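Local structure of MIX1 (Leishmania major, 3HA4) at the interface of chains A and B. The protein forms homodimers and acts as a mostly helical, TPR-like scaffold that mediates protein-protein interactions, probably anchored in the mitochondrial membrane. Residues are numbered along the deposited sequence; one frame, centred on the assembly and turned at random. Chains: chain A/B, MIX1.

The interface of chains A and B. Residues chain A 34-35, 117; chain B 122, 124-125, 128.
At the two-fold homodimer interface, the N-terminal turns of helix 123-137 in chain B meet the start of helix 34-42 and a loop of chain A, where B:Asp124 meets both A:Trp34 and A:Asn117. A:Asn117 brings an amide donor and a backbone acceptor: its ND2 donates a hydrogen bond of 2.7 Å to the carboxylate oxygen OD2 of B:Asp124, approaching nearly along the C-O axis, with amide and carboxylate planes only 20° apart. An aspartate suits this place because one side chain offers both an acceptor and a methylene: its CB packs 3.4 Å from CE3 of A:Trp34. With CG anti to the backbone N (chi1 -180°), A:Trp34 reaches across to chain B, its broad indole meeting both B:Asp124 and B:Ile128; CB of A:Asn117, from the same chain, lies over one face of the ring, toward its rim. B:Ile128 supplies branched aliphatic bulk: CD1 touches the ring atom CH2 of A:Trp34 at 3.4 Å, while CG2 packs against CA of A:Pro35 at 3.7 Å. Proline fits this first helical turn, where no backbone N-H is needed. B:Asn122, whose short amide is a common N-cap, caps helix 123-137: its OD1 accepts from B:Val125 N (2.7 Å) nearly head-on, while its ND2 donates to A:Asn117 O (3.2 Å) from above the carbonyl plane. The cap would hold the amide's rotation. Repeated by symmetry, the patch contributes to holding the MIX1 dimer together.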
loop_
_atom_site.group_PDB
_atom_site.type_symbol
_atom_site.label_atom_id
_atom_site.label_comp_id
_atom_site.label_asym_id
_atom_site.label_seq_id
_atom_site.Cartn_x
_atom_site.Cartn_y
_atom_site.Cartn_z
ATOM N N TRP A 34 8.869 8.876 6.484
ATOM C CA TRP A 34 8.235 7.879 5.624
ATOM C C TRP A 34 6.734 7.643 5.923
ATOM O O TRP A 34 5.928 7.531 4.998
ATOM C CB TRP A 34 9.049 6.571 5.642
ATOM C CG TRP A 34 8.487 5.473 4.781
ATOM C CD1 TRP A 34 8.748 5.247 3.457
ATOM C CD2 TRP A 34 7.548 4.463 5.183
ATOM N NE1 TRP A 34 8.036 4.161 3.012
ATOM C CE2 TRP A 34 7.295 3.657 4.049
ATOM C CE3 TRP A 34 6.904 4.160 6.390
ATOM C CZ2 TRP A 34 6.421 2.563 4.086
ATOM C CZ3 TRP A 34 6.035 3.072 6.427
ATOM C CH2 TRP A 34 5.803 2.288 5.280
ATOM N N PRO A 35 6.338 7.598 7.167
ATOM C CA PRO A 35 4.954 7.322 7.416
ATOM C C PRO A 35 4.028 8.415 7.025
ATOM O O PRO A 35 2.961 8.116 6.656
ATOM C CB PRO A 35 4.941 7.080 8.903
ATOM C CG PRO A 35 6.210 6.625 9.179
ATOM C CD PRO A 35 7.099 7.409 8.391
ATOM N N ASN A 117 11.434 -0.029 3.684
ATOM C CA ASN A 117 10.605 0.577 4.693
ATOM C C ASN A 117 9.370 -0.209 4.965
ATOM O O ASN A 117 8.892 -0.226 6.063
ATOM C CB ASN A 117 10.261 1.996 4.309
ATOM C CG ASN A 117 11.468 2.855 4.201
ATOM O OD1 ASN A 117 12.198 2.783 3.255
ATOM N ND2 ASN A 117 11.696 3.655 5.206
ATOM N N ASN B 122 8.468 -3.205 11.142
ATOM C CA ASN B 122 9.500 -2.385 11.776
ATOM C C ASN B 122 8.863 -1.164 12.424
ATOM O O ASN B 122 7.659 -1.146 12.674
ATOM C CB ASN B 122 10.574 -1.958 10.770
ATOM C CG ASN B 122 10.000 -1.220 9.567
ATOM O OD1 ASN B 122 8.975 -0.538 9.658
ATOM N ND2 ASN B 122 10.667 -1.357 8.429
ATOM N N ASP B 124 8.709 1.870 11.058
ATOM C CA ASP B 124 7.969 2.563 10.011
ATOM C C ASP B 124 6.600 1.933 9.824
ATOM O O ASP B 124 5.579 2.624 9.820
ATOM C CB ASP B 124 8.731 2.520 8.683
ATOM C CG ASP B 124 9.796 3.599 8.582
ATOM O OD1 ASP B 124 9.697 4.608 9.321
ATOM O OD2 ASP B 124 10.725 3.436 7.753
ATOM N N VAL B 125 6.582 0.617 9.652
ATOM C CA VAL B 125 5.322 -0.082 9.481
ATOM C C VAL B 125 4.482 0.142 10.720
ATOM O O VAL B 125 3.269 0.334 10.643
ATOM C CB VAL B 125 5.524 -1.578 9.261
ATOM C CG1 VAL B 125 4.181 -2.312 9.320
ATOM C CG2 VAL B 125 6.218 -1.817 7.929
ATOM N N ILE B 128 2.542 3.499 10.399
ATOM C CA ILE B 128 1.427 3.574 9.459
ATOM C C ILE B 128 0.289 2.674 9.932
ATOM O O ILE B 128 -0.874 2.971 9.680
ATOM C CB ILE B 128 1.805 3.327 7.969
ATOM C CG1 ILE B 128 2.217 1.880 7.717
ATOM C CG2 ILE B 128 2.892 4.297 7.516
ATOM C CD1 ILE B 128 2.613 1.650 6.301
#